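Local coordinates for arsenic responsive repressor ArsR (Corynebacterium glutamicum ATCC 13032, PDB 6J0E), which probably binds operator DNA as a dimer and represses arsenic-resistance genes, letting go when As(III) binds, at residues Phe35-Asp40 with Ala84-Arg89; Leu44-Gln49 with Lys79-Ala84; Val58-Leu63 with Pro72-His77. All blocks are in the same frame, centred on the assembly; numbering follows the deposited sequence.

Interaction 1: Phe35-Asp40 with Ala84-Arg89; sequences FKVLGD and AGFLDR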
loop_
_atom_site.group_PDB
_atom_site.type_symbol
_atom_site.label_atom_id
_atom_site.label_comp_id
_atom_site.label_asym_id
_atom_site.label_seq_id
_atom_site.Cartn_x
_atom_site.Cartn_y
_atom_site.Cartn_z
ATOM N N PHE B 35 3.805 -3.932 7.208
ATOM C CA PHE B 35 3.363 -2.581 7.350
ATOM C C PHE B 35 3.892 -1.924 8.668
ATOM O O PHE B 35 4.201 -0.750 8.718
ATOM C CB PHE B 35 1.795 -2.545 7.351
ATOM C CG PHE B 35 1.204 -2.820 6.029
ATOM C CD1 PHE B 35 1.640 -2.137 4.945
ATOM C CD2 PHE B 35 0.117 -3.698 5.891
ATOM C CE1 PHE B 35 0.997 -2.400 3.704
ATOM C CE2 PHE B 35 -0.544 -3.937 4.626
ATOM C CZ PHE B 35 -0.053 -3.278 3.585
ATOM N N LYS B 36 4.104 -2.758 9.718
ATOM C CA LYS B 36 4.632 -2.328 10.978
ATOM C C LYS B 36 6.092 -1.848 10.790
ATOM O O LYS B 36 6.415 -0.741 11.234
ATOM C CB LYS B 36 4.443 -3.495 12.000
ATOM C CG LYS B 36 4.950 -3.137 13.343
ATOM C CD LYS B 36 4.520 -4.255 14.289
ATOM C CE LYS B 36 4.299 -3.705 15.638
ATOM N NZ LYS B 36 5.565 -3.085 16.108
ATOM N N VAL B 37 6.838 -2.573 9.928
ATOM C CA VAL B 37 8.163 -2.220 9.577
ATOM C C VAL B 37 8.180 -0.864 8.873
ATOM O O VAL B 37 9.024 -0.069 9.094
ATOM C CB VAL B 37 8.866 -3.288 8.704
ATOM C CG1 VAL B 37 10.191 -2.746 8.188
ATOM C CG2 VAL B 37 9.128 -4.507 9.495
ATOM N N LEU B 38 7.218 -0.638 7.993
ATOM C CA LEU B 38 7.068 0.573 7.273
ATOM C C LEU B 38 6.537 1.746 8.110
ATOM O O LEU B 38 6.580 2.870 7.707
ATOM C CB LEU B 38 6.156 0.378 6.063
ATOM C CG LEU B 38 6.702 -0.499 4.942
ATOM C CD1 LEU B 38 5.642 -0.531 3.876
ATOM C CD2 LEU B 38 7.999 0.205 4.315
ATOM N N GLY B 39 5.979 1.493 9.279
ATOM C CA GLY B 39 5.409 2.569 10.120
ATOM C C GLY B 39 6.479 3.201 10.926
ATOM O O GLY B 39 6.236 3.484 12.043
ATOM N N ASP B 40 7.593 3.596 10.333
ATOM C CA ASP B 40 8.608 4.407 10.978
ATOM C C ASP B 40 8.973 5.514 9.937
ATOM O O ASP B 40 9.347 5.211 8.839
ATOM C CB ASP B 40 9.846 3.550 11.283
ATOM C CG ASP B 40 10.989 4.374 11.859
ATOM O OD1 ASP B 40 11.568 5.217 11.203
ATOM O OD2 ASP B 40 11.339 4.173 12.974
ATOM N N ALA B 84 13.477 -7.556 6.693
ATOM C CA ALA B 84 12.065 -7.626 6.241
ATOM C C ALA B 84 11.902 -8.010 4.815
ATOM O O ALA B 84 10.792 -8.312 4.352
ATOM C CB ALA B 84 11.337 -6.370 6.616
ATOM N N GLY B 85 12.980 -7.850 4.023
ATOM C CA GLY B 85 12.981 -8.188 2.614
ATOM C C GLY B 85 12.734 -6.981 1.675
ATOM O O GLY B 85 12.586 -7.163 0.444
ATOM N N PHE B 86 12.580 -5.739 2.226
ATOM C CA PHE B 86 12.465 -4.583 1.401
ATOM C C PHE B 86 13.714 -4.219 0.584
ATOM O O PHE B 86 13.625 -3.534 -0.436
ATOM C CB PHE B 86 12.028 -3.346 2.191
ATOM C CG PHE B 86 10.627 -3.490 2.821
ATOM C CD1 PHE B 86 9.560 -3.738 1.979
ATOM C CD2 PHE B 86 10.430 -3.396 4.166
ATOM C CE1 PHE B 86 8.276 -3.921 2.528
ATOM C CE2 PHE B 86 9.144 -3.593 4.717
ATOM C CZ PHE B 86 8.112 -3.773 3.902
ATOM N N LEU B 87 14.851 -4.605 1.210
ATOM C CA LEU B 87 16.220 -4.250 0.637
ATOM C C LEU B 87 17.021 -5.510 0.614
ATOM O O LEU B 87 16.745 -6.434 1.341
ATOM C CB LEU B 87 17.031 -3.284 1.479
ATOM C CG LEU B 87 16.287 -2.009 1.848
ATOM C CD1 LEU B 87 17.115 -1.245 2.879
ATOM C CD2 LEU B 87 15.871 -1.112 0.704
ATOM N N ASP B 88 18.058 -5.486 -0.185
ATOM C CA ASP B 88 19.067 -6.555 0.085
ATOM C C ASP B 88 20.385 -5.913 -0.212
ATOM O O ASP B 88 20.435 -4.739 -0.524
ATOM C CB ASP B 88 18.878 -7.833 -0.708
ATOM C CG ASP B 88 18.958 -7.644 -2.160
ATOM O OD1 ASP B 88 19.280 -6.594 -2.674
ATOM O OD2 ASP B 88 18.738 -8.665 -2.843
ATOM N N ARG B 89 21.416 -6.690 0.046
ATOM C CA ARG B 89 22.733 -6.126 0.018
ATOM C C ARG B 89 23.411 -6.609 -1.285
ATOM O O ARG B 89 23.303 -7.782 -1.671
ATOM C CB ARG B 89 23.481 -6.567 1.257
ATOM C CG ARG B 89 22.994 -6.031 2.579
ATOM C CD ARG B 89 23.187 -7.025 3.716
ATOM N NE ARG B 89 24.619 -7.294 3.965
ATOM C CZ ARG B 89 25.426 -6.583 4.777
ATOM N NH1 ARG B 89 25.008 -5.522 5.431
ATOM N NH2 ARG B 89 26.715 -6.902 4.882
#
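F86, V37 and L38 carry this contact, in which a phenylalanine ring slots against the last turn of helix 28-38. L38 lies over one face of the ring: CD2 makes a CH-pi contact 4.2 Å from the centroid of the F86 ring, 21° off the normal and displaced toward the rim, while L38 CG reaches F86 CZ at 3.7 Å. V37 comes from another direction, at the edge and in the ring plane, with CG1 3.7 Å from F86 CE2. That branch stands opposite the backbone N of V37 (chi1 171°), and both V37 methyls, CG1 and CG2, lie 4.1 Å from A84 CB. One residue pair thus grips the ring on face and rim, and no hydrogen bond crosses. G85, with positive phi (97°), closes the preceding helix in a Schellman motif, turning the chain between A84 and F86. The contact joins the end of helix 28-38 to the turn between helix 71-83 and strand 87-92, the first strand of the wing in this winged-helix domain. F105 and L108 of helix 102-111 also pack on F86, and L38 touches L44 and L47 of helix 41-52 and F35 of the second subunit.

Interaction 2: Leu44-Gln49 with Lys79-Ala84; sequences LRILSQ and KKMTEA
M81 leaves its helix with CG opposite the carbonyl carbon (chi1 -72°), runs extended through chi2 and then bends at the sulfur (chi3 -87°), so that SD and the terminal CE face two successive residues of the other helix, L47 and I46. The bend turns CE toward I46, whose fully extended CG1-CD1 arm (chi2 180°) brings CD1 to 4.0 Å from M81 CE; I46 CB lies at the same 4.0 Å from that methyl. The sulfur instead sits beside L47, with M81 SD 4.1 Å from both CG and CD2 of L47. L47 and M81 run past each other in opposite senses, whereas I46 meets M81 aslant. All three side chains are buried, and the contact is purely apolar: the flexible thioether fills the gap between the helices, where the nearest CA atoms of 44-49 and 79-84, those of L47 and M81, are 9.4 Å apart. It ties helix 41-52 to helix 71-83, the probable recognition helix of the helix-turn-helix. L87 of strand 87-92 packs on both L47 and M81, M67 of helix 60-67 lies against I46, and L38 of helix 28-38 adjoins L47.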
loop_
_atom_site.group_PDB
_atom_site.type_symbol
_atom_site.label_atom_id
_atom_site.label_comp_id
_atom_site.label_asym_id
_atom_site.label_seq_id
_atom_site.Cartn_x
_atom_site.Cartn_y
_atom_site.Cartn_z
ATOM N N LEU B 44 10.786 5.261 5.978
ATOM C CA LEU B 44 10.117 5.704 4.756
ATOM C C LEU B 44 10.955 6.658 3.961
ATOM O O LEU B 44 10.963 6.600 2.727
ATOM C CB LEU B 44 8.758 6.412 5.098
ATOM C CG LEU B 44 7.730 5.392 5.500
ATOM C CD1 LEU B 44 6.391 6.204 5.485
ATOM C CD2 LEU B 44 7.546 4.191 4.623
ATOM N N ARG B 45 11.573 7.593 4.664
ATOM C CA ARG B 45 12.592 8.477 4.018
ATOM C C ARG B 45 13.800 7.795 3.403
ATOM O O ARG B 45 14.260 8.263 2.337
ATOM C CB ARG B 45 13.049 9.559 4.955
ATOM C CG ARG B 45 11.904 10.460 5.356
ATOM C CD ARG B 45 12.266 11.924 5.712
ATOM N NE ARG B 45 13.344 11.983 6.680
ATOM C CZ ARG B 45 13.261 11.867 7.999
ATOM N NH1 ARG B 45 12.140 11.605 8.587
ATOM N NH2 ARG B 45 14.372 11.952 8.742
ATOM N N ILE B 46 14.304 6.773 4.032
ATOM C CA ILE B 46 15.358 5.997 3.430
ATOM C C ILE B 46 14.793 5.475 2.161
ATOM O O ILE B 46 15.468 5.595 1.133
ATOM C CB ILE B 46 15.908 4.871 4.288
ATOM C CG1 ILE B 46 16.481 5.468 5.534
ATOM C CG2 ILE B 46 16.822 4.025 3.425
ATOM C CD1 ILE B 46 17.100 4.543 6.588
ATOM N N LEU B 47 13.600 4.835 2.219
ATOM C CA LEU B 47 13.017 4.369 0.931
ATOM C C LEU B 47 12.893 5.396 -0.126
ATOM O O LEU B 47 13.125 5.103 -1.323
ATOM C CB LEU B 47 11.678 3.628 1.120
ATOM C CG LEU B 47 11.918 2.449 1.907
ATOM C CD1 LEU B 47 10.558 1.809 2.184
ATOM C CD2 LEU B 47 12.778 1.399 1.139
ATOM N N SER B 48 12.449 6.574 0.283
ATOM C CA SER B 48 12.477 7.783 -0.589
ATOM C C SER B 48 13.729 8.203 -1.200
ATOM O O SER B 48 13.747 8.568 -2.356
ATOM C CB SER B 48 11.979 8.996 0.223
ATOM O OG SER B 48 10.655 9.165 -0.129
ATOM N N GLN B 49 14.772 8.260 -0.357
ATOM C CA GLN B 49 16.089 8.629 -0.944
ATOM C C GLN B 49 16.529 7.541 -1.977
ATOM O O GLN B 49 17.134 7.867 -2.981
ATOM C CB GLN B 49 17.135 8.811 0.149
ATOM C CG GLN B 49 16.787 9.935 1.109
ATOM C CD GLN B 49 17.276 11.311 0.599
ATOM O OE1 GLN B 49 17.849 11.394 -0.512
ATOM N NE2 GLN B 49 16.964 12.369 1.335
ATOM N N LYS B 79 19.261 -2.444 8.446
ATOM C CA LYS B 79 19.296 -3.849 8.850
ATOM C C LYS B 79 17.747 -4.321 8.963
ATOM O O LYS B 79 17.419 -5.390 8.550
ATOM C CB LYS B 79 20.107 -3.981 10.148
ATOM C CG LYS B 79 20.180 -5.392 10.640
ATOM C CD LYS B 79 21.389 -5.552 11.485
ATOM C CE LYS B 79 21.435 -6.975 11.976
ATOM N NZ LYS B 79 20.349 -7.181 12.902
ATOM N N LYS B 80 16.888 -3.540 9.598
ATOM C CA LYS B 80 15.497 -3.934 9.806
ATOM C C LYS B 80 14.795 -4.056 8.433
ATOM O O LYS B 80 14.118 -5.010 8.220
ATOM C CB LYS B 80 14.803 -2.911 10.691
ATOM C CG LYS B 80 15.395 -2.892 12.123
ATOM C CD LYS B 80 15.160 -4.181 12.904
ATOM C CE LYS B 80 15.616 -3.930 14.399
ATOM N NZ LYS B 80 15.482 -5.273 15.001
ATOM N N MET B 81 15.084 -3.160 7.491
ATOM C CA MET B 81 14.473 -3.208 6.215
ATOM C C MET B 81 14.955 -4.390 5.340
ATOM O O MET B 81 14.213 -4.961 4.584
ATOM C CB MET B 81 14.553 -1.904 5.478
ATOM C CG MET B 81 13.610 -0.918 6.129
ATOM S SD MET B 81 13.720 0.483 5.042
ATOM C CE MET B 81 15.088 1.217 5.814
ATOM N N THR B 82 16.240 -4.687 5.478
ATOM C CA THR B 82 16.832 -5.861 4.800
ATOM C C THR B 82 16.249 -7.208 5.449
ATOM O O THR B 82 16.027 -8.063 4.712
ATOM C CB THR B 82 18.333 -5.829 4.941
ATOM O OG1 THR B 82 18.850 -4.686 4.231
ATOM C CG2 THR B 82 18.973 -7.055 4.348
ATOM N N GLU B 83 16.123 -7.278 6.750
ATOM C CA GLU B 83 15.617 -8.521 7.367
ATOM C C GLU B 83 14.159 -8.668 6.866
ATOM O O GLU B 83 13.592 -9.788 6.780
ATOM C CB GLU B 83 15.738 -8.409 8.844
ATOM C CG GLU B 83 17.179 -8.579 9.282
ATOM C CD GLU B 83 17.488 -8.045 10.624
ATOM O OE1 GLU B 83 18.632 -8.290 11.087
ATOM O OE2 GLU B 83 16.622 -7.543 11.305
ATOM N N ALA B 84 13.477 -7.556 6.693
ATOM C CA ALA B 84 12.065 -7.626 6.241
ATOM C C ALA B 84 11.902 -8.010 4.815
ATOM O O ALA B 84 10.792 -8.312 4.352
ATOM C CB ALA B 84 11.337 -6.370 6.616
#

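Interaction 3: Val58-Leu63 with Pro72-His77; sequences VSVNEL and PTISHH
The first turn of helix 60-67 lies against helix 71-83, closest where the CA atoms of V60 and S75 come to 6.6 Å. I74 takes the largest share of the contact, and its CG2 methyl does the touching. That methyl is set between two residues one turn apart: I74 CG2 is 3.9 Å from V60 CG1 and 4.0 Å from L63 CB. The I74 side chain passes V60 in the opposite sense but meets L63 at about a right angle, so its short branch fits between the two. Its first torsion (chi1 -65°) puts CG2 opposite the backbone N. The same V60 CG1 methyl, opposite its own backbone N at chi1 -176°, also lies 3.6 Å from S75 OG, a van der Waals contact of methyl on hydroxyl. The hydroxyl of S75 has its polar partner elsewhere, in Q71 NE2, one turn back on its own helix. Ahead of V60, S59 is the N-cap: its OG accepts from E62 N at 3.2 Å, with an N-H...O angle of 155°, closing the first turn. Helices 60-67 and 71-83 form the helix-turn-helix, the second being the probable recognition helix. L78 of that helix also packs on V60 and L63, while T64 and M67 of helix 60-67 touch I74. Because no hydrogen bond or salt bridge crosses between 58-63 and 72-77, the two segments meet through van der Waals packing alone, with the polar groups of S59 and S75 engaged on their own sides. That fit probably helps to set the orientation of the probable recognition helix relative to helix 60-67.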
loop_
_atom_site.group_PDB
_atom_site.type_symbol
_atom_site.label_atom_id
_atom_site.label_comp_id
_atom_site.label_asym_id
_atom_site.label_seq_id
_atom_site.Cartn_x
_atom_site.Cartn_y
_atom_site.Cartn_z
ATOM N N VAL B 58 23.027 1.902 -2.917
ATOM C CA VAL B 58 23.656 3.046 -2.245
ATOM C C VAL B 58 24.356 2.505 -0.971
ATOM O O VAL B 58 23.843 1.599 -0.320
ATOM C CB VAL B 58 22.534 4.094 -1.999
ATOM C CG1 VAL B 58 22.971 5.258 -1.153
ATOM C CG2 VAL B 58 21.996 4.629 -3.348
ATOM N N SER B 59 25.511 3.060 -0.610
ATOM C CA SER B 59 26.148 2.782 0.677
ATOM C C SER B 59 25.546 3.521 1.886
ATOM O O SER B 59 25.004 4.596 1.775
ATOM C CB SER B 59 27.632 3.130 0.642
ATOM O OG SER B 59 27.734 4.525 0.546
ATOM N N VAL B 60 25.734 2.944 3.046
ATOM C CA VAL B 60 25.368 3.670 4.278
ATOM C C VAL B 60 25.983 5.070 4.352
ATOM O O VAL B 60 25.282 6.013 4.712
ATOM C CB VAL B 60 25.692 2.862 5.498
ATOM C CG1 VAL B 60 25.219 3.587 6.758
ATOM C CG2 VAL B 60 24.997 1.539 5.389
ATOM N N ASN B 61 27.235 5.234 3.998
ATOM C CA ASN B 61 27.939 6.560 4.008
ATOM C C ASN B 61 27.231 7.577 3.164
ATOM O O ASN B 61 27.059 8.696 3.585
ATOM C CB ASN B 61 29.354 6.523 3.496
ATOM C CG ASN B 61 30.306 6.306 4.576
ATOM O OD1 ASN B 61 29.951 5.676 5.576
ATOM N ND2 ASN B 61 31.524 6.794 4.405
ATOM N N GLU B 62 26.757 7.156 2.007
ATOM C CA GLU B 62 26.069 8.073 1.130
ATOM C C GLU B 62 24.702 8.467 1.748
ATOM O O GLU B 62 24.270 9.638 1.704
ATOM C CB GLU B 62 25.925 7.432 -0.241
ATOM C CG GLU B 62 25.226 8.328 -1.277
ATOM C CD GLU B 62 25.124 7.760 -2.733
ATOM O OE1 GLU B 62 25.675 6.688 -3.104
ATOM O OE2 GLU B 62 24.414 8.420 -3.536
ATOM N N LEU B 63 24.040 7.517 2.394
ATOM C CA LEU B 63 22.714 7.840 2.905
ATOM C C LEU B 63 22.875 8.730 4.163
ATOM O O LEU B 63 22.023 9.553 4.448
ATOM C CB LEU B 63 21.840 6.553 3.346
ATOM C CG LEU B 63 21.212 5.798 2.170
ATOM C CD1 LEU B 63 20.853 4.413 2.760
ATOM C CD2 LEU B 63 20.071 6.685 1.637
ATOM N N PRO B 72 25.267 4.869 12.893
ATOM C CA PRO B 72 24.486 3.798 13.649
ATOM C C PRO B 72 22.926 3.882 13.404
ATOM O O PRO B 72 22.223 2.844 13.380
ATOM C CB PRO B 72 24.912 4.041 15.144
ATOM C CG PRO B 72 26.271 4.682 14.942
ATOM C CD PRO B 72 26.072 5.661 13.814
ATOM N N THR B 73 22.391 5.086 13.221
ATOM C CA THR B 73 20.946 5.190 13.004
ATOM C C THR B 73 20.552 4.564 11.692
ATOM O O THR B 73 19.601 3.701 11.647
ATOM C CB THR B 73 20.462 6.638 13.056
ATOM O OG1 THR B 73 20.510 6.986 14.413
ATOM C CG2 THR B 73 19.062 6.804 12.729
ATOM N N ILE B 74 21.197 5.038 10.615
ATOM C CA ILE B 74 20.857 4.520 9.312
ATOM C C ILE B 74 21.167 3.023 9.216
ATOM O O ILE B 74 20.423 2.248 8.644
ATOM C CB ILE B 74 21.665 5.197 8.203
ATOM C CG1 ILE B 74 21.321 6.715 8.091
ATOM C CG2 ILE B 74 21.399 4.578 6.845
ATOM C CD1 ILE B 74 19.957 7.104 7.643
ATOM N N SER B 75 22.316 2.593 9.756
ATOM C CA SER B 75 22.642 1.189 9.704
ATOM C C SER B 75 21.559 0.350 10.422
ATOM O O SER B 75 21.293 -0.720 9.957
ATOM C CB SER B 75 23.996 0.844 10.317
ATOM O OG SER B 75 24.961 1.224 9.401
ATOM N N HIS B 76 20.987 0.854 11.522
ATOM C CA HIS B 76 19.975 0.077 12.279
ATOM C C HIS B 76 18.742 -0.139 11.328
ATOM O O HIS B 76 18.164 -1.215 11.212
ATOM C CB HIS B 76 19.562 0.835 13.521
ATOM C CG HIS B 76 18.341 0.288 14.184
ATOM N ND1 HIS B 76 18.437 -0.713 15.124
ATOM C CD2 HIS B 76 17.043 0.634 14.109
ATOM C CE1 HIS B 76 17.228 -0.992 15.581
ATOM N NE2 HIS B 76 16.369 -0.163 14.998
ATOM N N HIS B 77 18.359 0.943 10.689
ATOM C CA HIS B 77 17.137 0.999 9.840
ATOM C C HIS B 77 17.365 0.112 8.631
ATOM O O HIS B 77 16.461 -0.601 8.233
ATOM C CB HIS B 77 16.753 2.379 9.489
ATOM C CG HIS B 77 16.123 3.137 10.622
ATOM N ND1 HIS B 77 15.040 2.648 11.330
ATOM C CD2 HIS B 77 16.412 4.345 11.162
ATOM C CE1 HIS B 77 14.771 3.474 12.328
ATOM N NE2 HIS B 77 15.522 4.556 12.184
#

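In the fold
Along the chain the three contacts are concentric: interaction 3 closes the shortest loop, interaction 2 spans it, and interaction 1 encloses both, all within the arsR-type helix-turn-helix range. Interactions 1 and 2 are neighbours, their centres 5 Å apart; they share A84 and meet through L38 and L47. Interaction 3 lies about 10 Å from the centre of interaction 2 and 14 Å from that of interaction 1. Helix 71-83 serves interactions 2 and 3, and I46 bridges them by packing on I74 and H77. Together the contacts join helix 71-83, the probable recognition helix, to helices 41-52 and 28-38, and interactions 1 and 2 also touch the second subunit.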